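Agmatinase (PDB 4DZ4) probably catalyses the manganese-dependent hydrolysis of agmatine to putrescine and urea, as a member of the arginase family. Local coordinates at residues B[12-23]-B[31-40]; B[153-161]-B[187-195]. All coordinates share one frame; numbering follows the deposited sequence.

Interaction 1 of 2, residues B[12-23]-B[31-40]; sequences DGAIRRPSVYGS and GVLSFMRRNY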
ATOM      1  N   ASP B  12      -0.918 -21.089 -21.171  1.00 13.57           N
ATOM      2  CA  ASP B  12       0.547 -21.261 -21.187  1.00 13.21           C
ATOM      3  C   ASP B  12       1.103 -21.316 -22.602  1.00 13.36           C
ATOM      4  O   ASP B  12       2.036 -22.051 -22.885  1.00 13.35           O
ATOM      5  CB  ASP B  12       0.957 -22.505 -20.374  1.00 13.60           C
ATOM      6  CG  ASP B  12       0.644 -22.347 -18.912  1.00 13.49           C
ATOM      7  OD1 ASP B  12       0.949 -21.268 -18.385  1.00 13.04           O
ATOM      8  OD2 ASP B  12       0.130 -23.307 -18.301  1.00 13.95           O
ATOM      9  N   GLY B  13       0.527 -20.507 -23.482  1.00 13.28           N
ATOM     10  CA  GLY B  13       1.002 -20.413 -24.869  1.00 13.67           C
ATOM     11  C   GLY B  13       2.483 -20.062 -25.010  1.00 13.28           C
ATOM     12  O   GLY B  13       3.127 -20.562 -25.918  1.00 13.64           O
ATOM     13  N   ALA B  14       3.022 -19.241 -24.096  1.00 12.83           N
ATOM     14  CA  ALA B  14       4.419 -18.815 -24.136  1.00 12.57           C
ATOM     15  C   ALA B  14       5.417 -19.983 -24.134  1.00 12.96           C
ATOM     16  O   ALA B  14       6.553 -19.853 -24.619  1.00 13.36           O
ATOM     17  CB  ALA B  14       4.694 -17.868 -22.961  1.00 11.94           C
ATOM     18  N   ILE B  15       5.000 -21.126 -23.596  1.00 13.13           N
ATOM     19  CA  ILE B  15       5.877 -22.280 -23.477  1.00 13.63           C
ATOM     20  C   ILE B  15       5.388 -23.482 -24.298  1.00 14.59           C
ATOM     21  O   ILE B  15       6.090 -24.478 -24.385  1.00 15.59           O
ATOM     22  CB  ILE B  15       6.138 -22.684 -21.984  1.00 13.57           C
ATOM     23  CG1 ILE B  15       4.845 -23.142 -21.260  1.00 13.78           C
ATOM     24  CG2 ILE B  15       6.874 -21.533 -21.262  1.00 12.79           C
ATOM     25  CD1 ILE B  15       5.054 -23.856 -19.914  1.00 13.76           C
ATOM     26  N   ARG B  16       4.186 -23.378 -24.870  1.00 14.97           N
ATOM     27  CA  ARG B  16       3.538 -24.493 -25.572  1.00 15.90           C
ATOM     28  C   ARG B  16       3.412 -24.287 -27.092  1.00 17.07           C
ATOM     29  O   ARG B  16       3.424 -25.266 -27.865  1.00 17.92           O
ATOM     30  CB  ARG B  16       2.141 -24.771 -24.991  1.00 15.95           C
ATOM     31  CG  ARG B  16       2.120 -25.263 -23.543  1.00 15.82           C
ATOM     32  CD  ARG B  16       0.676 -25.358 -23.043  1.00 16.10           C
ATOM     33  NE  ARG B  16      -0.045 -26.457 -23.685  1.00 16.68           N
ATOM     34  CZ  ARG B  16      -1.375 -26.604 -23.716  1.00 17.21           C
ATOM     35  NH1 ARG B  16      -2.177 -25.704 -23.147  1.00 17.00           N
ATOM     36  NH2 ARG B  16      -1.914 -27.674 -24.306  1.00 17.81           N
ATOM     37  N   ARG B  17       3.255 -23.048 -27.543  1.00 17.06           N
ATOM     38  CA  ARG B  17       3.082 -22.808 -28.992  1.00 18.28           C
ATOM     39  C   ARG B  17       4.286 -23.262 -29.821  1.00 18.62           C
ATOM     40  O   ARG B  17       5.415 -22.852 -29.586  1.00 17.99           O
ATOM     41  CB  ARG B  17       2.792 -21.327 -29.291  1.00 18.53           C
ATOM     42  CG  ARG B  17       1.326 -20.936 -29.207  1.00 19.66           C
ATOM     43  CD  ARG B  17       1.085 -19.560 -29.830  1.00 19.69           C
ATOM     44  NE  ARG B  17       2.080 -18.668 -29.281  1.00 18.94           N
ATOM     45  CZ  ARG B  17       1.938 -17.953 -28.177  1.00 18.32           C
ATOM     46  NH1 ARG B  17       0.799 -17.956 -27.479  1.00 18.25           N
ATOM     47  NH2 ARG B  17       2.969 -17.241 -27.763  1.00 17.75           N
ATOM     48  N   PRO B  18       4.037 -24.088 -30.840  1.00 19.42           N
ATOM     49  CA  PRO B  18       5.123 -24.600 -31.665  1.00 19.98           C
ATOM     50  C   PRO B  18       5.692 -23.573 -32.657  1.00 19.95           C
ATOM     51  O   PRO B  18       6.807 -23.759 -33.120  1.00 21.32           O
ATOM     52  CB  PRO B  18       4.461 -25.746 -32.447  1.00 20.99           C
ATOM     53  CG  PRO B  18       3.003 -25.400 -32.461  1.00 20.75           C
ATOM     54  CD  PRO B  18       2.735 -24.708 -31.152  1.00 19.80           C
ATOM     55  N   SER B  19       4.926 -22.540 -33.005  1.00 19.25           N
ATOM     56  CA  SER B  19       5.329 -21.527 -33.997  1.00 18.64           C
ATOM     57  C   SER B  19       5.457 -20.175 -33.316  1.00 17.92           C
ATOM     58  O   SER B  19       4.822 -19.946 -32.285  1.00 16.80           O
ATOM     59  CB  SER B  19       4.275 -21.434 -35.111  1.00 19.27           C
ATOM     60  OG  SER B  19       4.338 -20.225 -35.866  1.00 18.72           O
ATOM     61  N   VAL B  20       6.265 -19.296 -33.920  1.00 18.06           N
ATOM     62  CA  VAL B  20       6.391 -17.902 -33.446  1.00 17.72           C
ATOM     63  C   VAL B  20       5.151 -17.059 -33.721  1.00 17.88           C
ATOM     64  O   VAL B  20       4.962 -16.033 -33.070  1.00 18.02           O
ATOM     65  CB  VAL B  20       7.637 -17.180 -34.046  1.00 18.45           C
ATOM     66  CG1 VAL B  20       8.920 -17.794 -33.491  1.00 20.28           C
ATOM     67  CG2 VAL B  20       7.619 -17.163 -35.567  1.00 18.93           C
ATOM     68  N   TYR B  21       4.316 -17.487 -34.671  1.00 18.03           N
ATOM     69  CA  TYR B  21       3.071 -16.799 -35.024  1.00 18.00           C
ATOM     70  C   TYR B  21       1.878 -17.279 -34.224  1.00 18.39           C
ATOM     71  O   TYR B  21       1.846 -18.435 -33.795  1.00 18.69           O
ATOM     72  CB  TYR B  21       2.765 -17.031 -36.506  1.00 18.69           C
ATOM     73  CG  TYR B  21       3.783 -16.362 -37.386  1.00 18.54           C
ATOM     74  CD1 TYR B  21       3.772 -14.981 -37.559  1.00 18.45           C
ATOM     75  CD2 TYR B  21       4.766 -17.099 -38.039  1.00 18.58           C
ATOM     76  CE1 TYR B  21       4.715 -14.349 -38.353  1.00 18.58           C
ATOM     77  CE2 TYR B  21       5.693 -16.476 -38.845  1.00 18.97           C
ATOM     78  CZ  TYR B  21       5.674 -15.096 -38.988  1.00 19.18           C
ATOM     79  OH  TYR B  21       6.599 -14.481 -39.804  1.00 19.79           O
ATOM     80  N   GLY B  22       0.918 -16.375 -34.014  1.00 18.36           N
ATOM     81  CA  GLY B  22      -0.402 -16.731 -33.489  1.00 19.07           C
ATOM     82  C   GLY B  22      -0.570 -16.505 -32.007  1.00 19.00           C
ATOM     83  O   GLY B  22       0.396 -16.543 -31.262  1.00 18.59           O
ATOM     84  N   SER B  23      -1.811 -16.257 -31.587  1.00 19.59           N
ATOM     85  CA  SER B  23      -2.155 -16.161 -30.170  1.00 19.31           C
ATOM     86  C   SER B  23      -2.851 -17.431 -29.720  1.00 19.50           C
ATOM     87  O   SER B  23      -3.311 -18.230 -30.547  1.00 19.60           O
ATOM     88  CB  SER B  23      -3.089 -14.988 -29.930  1.00 19.81           C
ATOM     89  OG  SER B  23      -2.467 -13.783 -30.326  1.00 19.76           O
ATOM     90  N   GLY B  31      -1.313 -18.390 -16.235  1.00 11.25           N
ATOM     91  CA  GLY B  31      -0.520 -18.634 -17.438  1.00 11.36           C
ATOM     92  C   GLY B  31       0.866 -18.013 -17.419  1.00 11.10           C
ATOM     93  O   GLY B  31       1.107 -17.027 -16.719  1.00 10.86           O
ATOM     94  N   VAL B  32       1.789 -18.563 -18.215  1.00 11.00           N
ATOM     95  CA  VAL B  32       3.188 -18.059 -18.196  1.00 10.59           C
ATOM     96  C   VAL B  32       3.220 -16.581 -18.604  1.00 10.23           C
ATOM     97  O   VAL B  32       2.584 -16.175 -19.573  1.00 10.56           O
ATOM     98  CB  VAL B  32       4.119 -18.896 -19.075  1.00 10.82           C
ATOM     99  CG1 VAL B  32       5.502 -18.242 -19.147  1.00 10.38           C
ATOM    100  CG2 VAL B  32       4.235 -20.317 -18.535  1.00 11.38           C
ATOM    101  N   LEU B  33       3.925 -15.774 -17.802  1.00  9.86           N
ATOM    102  CA  LEU B  33       3.888 -14.314 -17.939  1.00  9.79           C
ATOM    103  C   LEU B  33       5.053 -13.760 -18.790  1.00  9.89           C
ATOM    104  O   LEU B  33       5.820 -12.902 -18.335  1.00  9.85           O
ATOM    105  CB  LEU B  33       3.908 -13.660 -16.536  1.00  9.38           C
ATOM    106  CG  LEU B  33       2.760 -14.036 -15.584  1.00  9.42           C
ATOM    107  CD1 LEU B  33       3.035 -13.550 -14.155  1.00  9.27           C
ATOM    108  CD2 LEU B  33       1.398 -13.528 -16.093  1.00  9.84           C
ATOM    109  N   SER B  34       5.172 -14.210 -20.042  1.00 10.25           N
ATOM    110  CA  SER B  34       6.080 -13.523 -20.981  1.00 10.23           C
ATOM    111  C   SER B  34       5.373 -12.277 -21.519  1.00 10.08           C
ATOM    112  O   SER B  34       4.165 -12.107 -21.319  1.00 10.34           O
ATOM    113  CB  SER B  34       6.426 -14.446 -22.148  1.00 10.58           C
ATOM    114  OG  SER B  34       5.215 -14.734 -22.831  1.00 11.00           O
ATOM    115  N   PHE B  35       6.107 -11.387 -22.178  1.00  9.91           N
ATOM    116  CA  PHE B  35       5.476 -10.173 -22.644  1.00 10.22           C
ATOM    117  C   PHE B  35       4.412 -10.463 -23.702  1.00 10.76           C
ATOM    118  O   PHE B  35       4.703 -11.049 -24.733  1.00 11.06           O
ATOM    119  CB  PHE B  35       6.468  -9.134 -23.190  1.00 10.43           C
ATOM    120  CG  PHE B  35       5.779  -7.865 -23.592  1.00 10.59           C
ATOM    121  CD1 PHE B  35       5.405  -6.926 -22.614  1.00 10.60           C
ATOM    122  CD2 PHE B  35       5.410  -7.650 -24.926  1.00 10.93           C
ATOM    123  CE1 PHE B  35       4.705  -5.782 -22.986  1.00 10.78           C
ATOM    124  CE2 PHE B  35       4.718  -6.507 -25.306  1.00 11.28           C
ATOM    125  CZ  PHE B  35       4.355  -5.570 -24.333  1.00 11.21           C
ATOM    126  N   MET B  36       3.183 -10.044 -23.429  1.00 10.81           N
ATOM    127  CA  MET B  36       2.022 -10.321 -24.298  1.00 11.56           C
ATOM    128  C   MET B  36       1.954 -11.796 -24.687  1.00 11.88           C
ATOM    129  O   MET B  36       1.515 -12.156 -25.794  1.00 13.15           O
ATOM    130  CB  MET B  36       1.976  -9.372 -25.528  1.00 11.99           C
ATOM    131  CG  MET B  36       1.441  -8.003 -25.136  1.00 12.14           C
ATOM    132  SD  MET B  36       1.339  -6.871 -26.509  1.00 13.30           S
ATOM    133  CE  MET B  36      -0.208  -7.417 -27.245  1.00 13.27           C
ATOM    134  N   ARG B  37       2.365 -12.654 -23.753  1.00 11.72           N
ATOM    135  CA  ARG B  37       2.313 -14.126 -23.918  1.00 11.83           C
ATOM    136  C   ARG B  37       3.136 -14.685 -25.065  1.00 12.23           C
ATOM    137  O   ARG B  37       2.908 -15.824 -25.461  1.00 12.63           O
ATOM    138  CB  ARG B  37       0.863 -14.652 -24.073  1.00 12.25           C
ATOM    139  CG  ARG B  37      -0.139 -14.060 -23.081  1.00 12.10           C
ATOM    140  CD  ARG B  37       0.195 -14.429 -21.644  1.00 11.82           C
ATOM    141  NE  ARG B  37      -0.988 -14.136 -20.828  1.00 11.70           N
ATOM    142  CZ  ARG B  37      -1.189 -14.591 -19.597  1.00 11.49           C
ATOM    143  NH1 ARG B  37      -0.264 -15.325 -18.991  1.00 11.66           N
ATOM    144  NH2 ARG B  37      -2.332 -14.312 -18.975  1.00 11.74           N
ATOM    145  N   ARG B  38       4.048 -13.892 -25.616  1.00 12.24           N
ATOM    146  CA  ARG B  38       4.850 -14.337 -26.741  1.00 12.78           C
ATOM    147  C   ARG B  38       5.799 -15.492 -26.371  1.00 12.55           C
ATOM    148  O   ARG B  38       6.158 -15.693 -25.193  1.00 12.31           O
ATOM    149  CB  ARG B  38       5.599 -13.152 -27.392  1.00 13.19           C
ATOM    150  CG  ARG B  38       4.700 -12.083 -28.018  1.00 13.90           C
ATOM    151  CD  ARG B  38       3.344 -12.620 -28.522  1.00 14.92           C
ATOM    152  NE  ARG B  38       3.475 -13.606 -29.568  1.00 16.92           N
ATOM    153  CZ  ARG B  38       2.516 -14.468 -29.915  1.00 16.85           C
ATOM    154  NH1 ARG B  38       2.764 -15.309 -30.879  1.00 18.49           N
ATOM    155  NH2 ARG B  38       1.338 -14.519 -29.274  1.00 17.31           N
ATOM    156  N   ASN B  39       6.173 -16.290 -27.373  1.00 13.00           N
ATOM    157  CA  ASN B  39       7.024 -17.447 -27.080  1.00 13.23           C
ATOM    158  C   ASN B  39       8.289 -17.039 -26.334  1.00 12.80           C
ATOM    159  O   ASN B  39       9.004 -16.137 -26.776  1.00 12.30           O
ATOM    160  CB  ASN B  39       7.479 -18.133 -28.360  1.00 14.22           C
ATOM    161  CG  ASN B  39       6.338 -18.784 -29.116  1.00 14.99           C
ATOM    162  OD1 ASN B  39       5.174 -18.635 -28.778  1.00 15.23           O
ATOM    163  ND2 ASN B  39       6.688 -19.535 -30.155  1.00 15.90           N
ATOM    164  N   TYR B  40       8.564 -17.720 -25.222  1.00 12.55           N
ATOM    165  CA  TYR B  40       9.882 -17.640 -24.583  1.00 12.68           C
ATOM    166  C   TYR B  40      10.892 -18.478 -25.348  1.00 13.34           C
ATOM    167  O   TYR B  40      10.785 -19.716 -25.395  1.00 14.38           O
ATOM    168  CB  TYR B  40       9.811 -18.200 -23.160  1.00 12.48           C
ATOM    169  CG  TYR B  40       9.529 -17.206 -22.054  1.00 11.80           C
ATOM    170  CD1 TYR B  40      10.132 -15.931 -22.025  1.00 11.57           C
ATOM    171  CD2 TYR B  40       8.709 -17.572 -20.984  1.00 11.77           C
ATOM    172  CE1 TYR B  40       9.868 -15.048 -20.982  1.00 11.30           C
ATOM    173  CE2 TYR B  40       8.476 -16.702 -19.910  1.00 11.57           C
ATOM    174  CZ  TYR B  40       9.057 -15.461 -19.920  1.00 11.21           C
ATOM    175  OH  TYR B  40       8.818 -14.620 -18.866  1.00 10.83           O
TER
HETATM  176  O   HOH W   1       1.641 -18.077 -21.676  1.00 11.21           O
HETATM  177  O   HOH W   2       8.732 -21.295 -26.615  1.00 30.44           O
HETATM  178  O   HOH W   3       4.401 -13.534 -32.858  1.00 13.82           O
HETATM  179  O   HOH W   4       5.867 -15.761 -30.235  1.00 14.57           O

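Interaction 2 of 2, residues B[153-161]-B[187-195]; sequences YGKPLSLIH and VKDGLIDPK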
ATOM      1  N   TYR B 153      22.913   0.044 -38.069  1.00 23.22           N
ATOM      2  CA  TYR B 153      22.118   0.988 -38.850  1.00 24.02           C
ATOM      3  C   TYR B 153      22.866   2.256 -39.247  1.00 24.89           C
ATOM      4  O   TYR B 153      22.324   3.091 -39.983  1.00 26.42           O
ATOM      5  CB  TYR B 153      20.850   1.371 -38.085  1.00 22.85           C
ATOM      6  CG  TYR B 153      19.872   0.242 -37.960  1.00 23.08           C
ATOM      7  CD1 TYR B 153      19.044  -0.088 -39.040  1.00 23.94           C
ATOM      8  CD2 TYR B 153      19.765  -0.503 -36.772  1.00 22.52           C
ATOM      9  CE1 TYR B 153      18.149  -1.133 -38.953  1.00 24.10           C
ATOM     10  CE2 TYR B 153      18.857  -1.561 -36.670  1.00 22.54           C
ATOM     11  CZ  TYR B 153      18.050  -1.864 -37.773  1.00 23.79           C
ATOM     12  OH  TYR B 153      17.134  -2.889 -37.735  1.00 24.27           O
ATOM     13  N   GLY B 154      24.107   2.382 -38.786  1.00 24.38           N
ATOM     14  CA  GLY B 154      24.931   3.549 -39.074  1.00 24.86           C
ATOM     15  C   GLY B 154      24.697   4.659 -38.069  1.00 24.52           C
ATOM     16  O   GLY B 154      23.808   4.582 -37.202  1.00 22.73           O
ATOM     17  N   LYS B 155      25.516   5.693 -38.166  1.00 24.82           N
ATOM     18  CA  LYS B 155      25.344   6.856 -37.310  1.00 24.55           C
ATOM     19  C   LYS B 155      25.527   8.134 -38.124  1.00 24.30           C
ATOM     20  O   LYS B 155      26.193   8.098 -39.152  1.00 25.22           O
ATOM     21  CB  LYS B 155      26.296   6.802 -36.105  1.00 25.84           C
ATOM     22  CG  LYS B 155      27.773   6.715 -36.423  1.00 28.35           C
ATOM     23  CD  LYS B 155      28.537   6.783 -35.109  1.00 29.35           C
ATOM     24  CE  LYS B 155      29.843   6.043 -35.195  1.00 31.79           C
ATOM     25  NZ  LYS B 155      30.800   6.770 -36.071  1.00 34.62           N
ATOM     26  N   PRO B 156      24.919   9.253 -37.683  1.00 23.60           N
ATOM     27  CA  PRO B 156      24.103   9.383 -36.463  1.00 22.10           C
ATOM     28  C   PRO B 156      22.626   8.985 -36.639  1.00 21.87           C
ATOM     29  O   PRO B 156      22.065   9.136 -37.732  1.00 23.21           O
ATOM     30  CB  PRO B 156      24.218  10.871 -36.130  1.00 21.96           C
ATOM     31  CG  PRO B 156      24.363  11.540 -37.474  1.00 23.08           C
ATOM     32  CD  PRO B 156      25.108  10.554 -38.368  1.00 23.60           C
ATOM     33  N   LEU B 157      22.021   8.462 -35.578  1.00 19.33           N
ATOM     34  CA  LEU B 157      20.612   8.077 -35.584  1.00 18.47           C
ATOM     35  C   LEU B 157      19.742   9.234 -35.125  1.00 17.66           C
ATOM     36  O   LEU B 157      20.215  10.117 -34.418  1.00 17.48           O
ATOM     37  CB  LEU B 157      20.388   6.890 -34.634  1.00 17.84           C
ATOM     38  CG  LEU B 157      21.206   5.645 -34.983  1.00 19.01           C
ATOM     39  CD1 LEU B 157      21.167   4.638 -33.840  1.00 18.04           C
ATOM     40  CD2 LEU B 157      20.695   5.037 -36.279  1.00 20.21           C
ATOM     41  N   SER B 158      18.475   9.218 -35.524  1.00 16.94           N
ATOM     42  CA  SER B 158      17.491  10.129 -34.947  1.00 16.19           C
ATOM     43  C   SER B 158      16.959   9.525 -33.662  1.00 15.06           C
ATOM     44  O   SER B 158      16.582   8.335 -33.631  1.00 15.03           O
ATOM     45  CB  SER B 158      16.342  10.357 -35.926  1.00 16.64           C
ATOM     46  OG  SER B 158      16.737  11.292 -36.900  1.00 17.13           O
ATOM     47  N   LEU B 159      16.954  10.318 -32.591  1.00 14.14           N
ATOM     48  CA  LEU B 159      16.359   9.852 -31.338  1.00 13.20           C
ATOM     49  C   LEU B 159      14.993  10.497 -31.133  1.00 12.76           C
ATOM     50  O   LEU B 159      14.834  11.722 -31.284  1.00 13.08           O
ATOM     51  CB  LEU B 159      17.261  10.158 -30.146  1.00 12.93           C
ATOM     52  CG  LEU B 159      16.865   9.471 -28.829  1.00 13.26           C
ATOM     53  CD1 LEU B 159      17.155   7.970 -28.892  1.00 13.25           C
ATOM     54  CD2 LEU B 159      17.624  10.118 -27.669  1.00 12.90           C
ATOM     55  N   ILE B 160      14.015   9.666 -30.819  1.00 11.88           N
ATOM     56  CA  ILE B 160      12.689  10.167 -30.410  1.00 11.82           C
ATOM     57  C   ILE B 160      12.565   9.774 -28.939  1.00 11.02           C
ATOM     58  O   ILE B 160      12.455   8.608 -28.605  1.00 10.91           O
ATOM     59  CB  ILE B 160      11.532   9.561 -31.232  1.00 12.27           C
ATOM     60  CG1 ILE B 160      11.697   9.876 -32.733  1.00 13.18           C
ATOM     61  CG2 ILE B 160      10.202  10.113 -30.690  1.00 12.38           C
ATOM     62  CD1 ILE B 160      10.685   9.150 -33.613  1.00 13.48           C
ATOM     63  N   HIS B 161      12.567  10.772 -28.069  1.00 10.86           N
ATOM     64  CA  HIS B 161      12.806  10.550 -26.627  1.00 10.48           C
ATOM     65  C   HIS B 161      11.684  11.140 -25.805  1.00 10.60           C
ATOM     66  O   HIS B 161      11.488  12.352 -25.821  1.00 11.01           O
ATOM     67  CB  HIS B 161      14.163  11.178 -26.332  1.00 10.74           C
ATOM     68  CG  HIS B 161      14.562  11.221 -24.873  1.00 10.49           C
ATOM     69  ND1 HIS B 161      15.521  12.078 -24.431  1.00 10.92           N
ATOM     70  CD2 HIS B 161      14.164  10.477 -23.775  1.00 10.31           C
ATOM     71  CE1 HIS B 161      15.707  11.904 -23.108  1.00 10.44           C
ATOM     72  NE2 HIS B 161      14.886  10.934 -22.700  1.00 10.33           N
ATOM     73  N   VAL B 187      25.480  12.004 -27.676  1.00 14.60           N
ATOM     74  CA  VAL B 187      25.732  13.134 -28.580  1.00 15.70           C
ATOM     75  C   VAL B 187      27.226  13.349 -28.838  1.00 17.12           C
ATOM     76  O   VAL B 187      27.661  13.509 -29.987  1.00 17.47           O
ATOM     77  CB  VAL B 187      25.090  14.455 -28.100  1.00 15.39           C
ATOM     78  CG1 VAL B 187      25.619  15.633 -28.935  1.00 16.47           C
ATOM     79  CG2 VAL B 187      23.577  14.347 -28.196  1.00 15.05           C
ATOM     80  N   LYS B 188      28.021  13.322 -27.773  1.00 17.94           N
ATOM     81  CA  LYS B 188      29.464  13.474 -27.934  1.00 20.50           C
ATOM     82  C   LYS B 188      30.087  12.330 -28.782  1.00 20.29           C
ATOM     83  O   LYS B 188      31.044  12.562 -29.525  1.00 21.75           O
ATOM     84  CB  LYS B 188      30.141  13.602 -26.565  1.00 22.31           C
ATOM     85  CG  LYS B 188      29.690  14.847 -25.785  1.00 24.85           C
ATOM     86  CD  LYS B 188      30.036  16.172 -26.466  1.00 27.08           C
ATOM     87  CE  LYS B 188      28.951  17.197 -26.158  1.00 29.88           C
ATOM     88  NZ  LYS B 188      29.141  18.510 -26.841  1.00 33.47           N
ATOM     89  N   ASP B 189      29.546  11.121 -28.685  1.00 18.96           N
ATOM     90  CA  ASP B 189      30.027   9.986 -29.497  1.00 19.29           C
ATOM     91  C   ASP B 189      29.546  10.068 -30.951  1.00 20.24           C
ATOM     92  O   ASP B 189      29.985   9.266 -31.773  1.00 21.04           O
ATOM     93  CB  ASP B 189      29.577   8.626 -28.935  1.00 18.68           C
ATOM     94  CG  ASP B 189      30.186   8.291 -27.577  1.00 18.83           C
ATOM     95  OD1 ASP B 189      31.090   9.017 -27.083  1.00 18.95           O
ATOM     96  OD2 ASP B 189      29.748   7.258 -27.022  1.00 18.19           O
ATOM     97  N   GLY B 190      28.665  11.017 -31.264  1.00 19.56           N
ATOM     98  CA  GLY B 190      28.052  11.098 -32.602  1.00 20.20           C
ATOM     99  C   GLY B 190      27.052   9.982 -32.909  1.00 19.92           C
ATOM    100  O   GLY B 190      26.769   9.714 -34.091  1.00 20.20           O
ATOM    101  N   LEU B 191      26.483   9.366 -31.860  1.00 18.35           N
ATOM    102  CA  LEU B 191      25.494   8.297 -32.033  1.00 18.56           C
ATOM    103  C   LEU B 191      24.169   8.835 -32.501  1.00 18.66           C
ATOM    104  O   LEU B 191      23.433   8.138 -33.205  1.00 19.05           O
ATOM    105  CB  LEU B 191      25.271   7.500 -30.734  1.00 18.00           C
ATOM    106  CG  LEU B 191      26.483   6.712 -30.234  1.00 18.74           C
ATOM    107  CD1 LEU B 191      26.130   5.994 -28.947  1.00 18.39           C
ATOM    108  CD2 LEU B 191      26.956   5.718 -31.292  1.00 19.36           C
ATOM    109  N   ILE B 192      23.837  10.040 -32.060  1.00 19.15           N
ATOM    110  CA  ILE B 192      22.562  10.654 -32.415  1.00 19.17           C
ATOM    111  C   ILE B 192      22.754  12.057 -32.958  1.00 19.59           C
ATOM    112  O   ILE B 192      23.690  12.744 -32.576  1.00 20.07           O
ATOM    113  CB  ILE B 192      21.559  10.665 -31.245  1.00 18.99           C
ATOM    114  CG1 ILE B 192      22.077  11.516 -30.085  1.00 19.40           C
ATOM    115  CG2 ILE B 192      21.205   9.235 -30.817  1.00 18.99           C
ATOM    116  CD1 ILE B 192      21.235  11.407 -28.820  1.00 19.59           C
ATOM    117  N   ASP B 193      21.864  12.460 -33.864  1.00 19.38           N
ATOM    118  CA  ASP B 193      21.967  13.748 -34.525  1.00 19.77           C
ATOM    119  C   ASP B 193      20.998  14.683 -33.835  1.00 18.78           C
ATOM    120  O   ASP B 193      19.776  14.519 -33.993  1.00 17.72           O
ATOM    121  CB  ASP B 193      21.569  13.594 -35.993  1.00 21.48           C
ATOM    122  CG  ASP B 193      21.547  14.919 -36.748  1.00 22.69           C
ATOM    123  OD1 ASP B 193      21.732  15.996 -36.159  1.00 23.00           O
ATOM    124  OD2 ASP B 193      21.352  14.886 -37.972  1.00 25.01           O
ATOM    125  N   PRO B 194      21.523  15.691 -33.111  1.00 18.61           N
ATOM    126  CA  PRO B 194      20.587  16.513 -32.316  1.00 17.73           C
ATOM    127  C   PRO B 194      19.556  17.266 -33.135  1.00 17.90           C
ATOM    128  O   PRO B 194      18.391  17.313 -32.728  1.00 16.96           O
ATOM    129  CB  PRO B 194      21.500  17.488 -31.556  1.00 18.05           C
ATOM    130  CG  PRO B 194      22.858  16.847 -31.583  1.00 18.78           C
ATOM    131  CD  PRO B 194      22.930  16.097 -32.893  1.00 19.13           C
ATOM    132  N   LYS B 195      19.962  17.823 -34.291  1.00 18.75           N
ATOM    133  CA  LYS B 195      19.027  18.560 -35.146  1.00 18.99           C
ATOM    134  C   LYS B 195      17.865  17.695 -35.688  1.00 18.73           C
ATOM    135  O   LYS B 195      16.783  18.222 -35.976  1.00 18.25           O
ATOM    136  CB  LYS B 195      19.781  19.260 -36.295  1.00 20.64           C
TER

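Interaction 1 of 2, residues B[12-23]-B[31-40]
Arg17 and Arg38 lay their guanidinium groups flat on one another, centres 3.9 Å apart and planes at 10°, each offset toward the rim of the other. Bent at chi3, Arg17 turns NH2 to Arg37 O, 2.7 Å away and in the plane of the Arg17 guanidinium, along an almost straight bond. The same NH2 meets Asn39 OD1 in the plane of that carbonyl, while Gly13 O sits over the centre of the opposite guanidinium face. The Asn39 amide plane is turned only 15° from the Arg17 guanidinium, and its ND2 binds Ser19 O at 2.9 Å from above the carbonyl plane. Arg38 grips Gly22 O end-on with both terminal nitrogens, NH1 at 2.7 Å, and NH1 also donates to Val20 O. Phe93 adds a cation-pi contact to Arg38. Farther along, Ala14 CB touches Val32 CG1 and, more closely, Ser34 OG, and Tyr40 N donates to Ala14 O. Asp12 OD1 accepts from Val32 N at 2.8 Å, while OD2 pairs with Arg42 of a neighbouring subunit. The two like charges stack within a mesh of carbonyl oxygens that probably offsets their repulsion, and the bonds to those oxygens tie the N-terminal segment to strand 39-40 beside the subunit interface.

Interaction 2 of 2, residues B[153-161]-B[187-195]
Pro156 lays its ring alongside Asp193, the two side chains pointing the same way, with CG of the proline 3.8 Å from CB of the aspartate. CB of Pro156 also rests 3.5 Å from Gly190 O. That oxygen is flanked by the aliphatic part of Lys155 as well: with chi1 at 58°, CG stands between the backbone N and the carbonyl carbon, and CD comes to 3.6 Å from Gly190 O. The peptide bond before Pro156 is cis. Directly after it the backbones join in a single bridge. Leu157 N donates to Leu191 O at 2.8 Å, almost straight at 177°, and Leu157 O accepts from Asp193 N at 2.9 Å. Between these bonds Ile192 turns its CA-H to Leu157 O. On the buried side, CD2 of Leu159 meets CD1 of Ile192 at 4.0 Å, the side chains crossing at a slant, and Leu159 continues onto Tyr242 and Thr244 of strand 240-246. Leu191 reaches back against Tyr143, Ile147 and Ala150 of helix 142-153. Gly190 ends helix 182-188 in a Schellman motif, and the chain then runs past the start of strand 158-162 within a beta-alpha-beta unit. The side chain of Leu159 is about 9 Å from a bound manganese ion. Two backbone bonds hold this return, and one apolar pair, Leu159 with Ile192, adds to them.

In the fold
Both contacts reach the same parallel sheet, on opposite sides of the chain's centre: their own centres lie 34 Å apart and they do not touch. Interaction 1 joins the N-terminal segment to the outermost strand 39-40 and faces a neighbouring subunit, whereas no other chain touches interaction 2. The latter belongs to an interior strand, 158-162, and to the connection leading on to 198-202. Each is partly buried, but the chemistry differs. Interaction 1 brings together many polar groups, joined by side-chain hydrogen bonds and waters; interaction 2 relies on one backbone bridge, with an aliphatic pair on the buried side and an exposed lysine and proline outside.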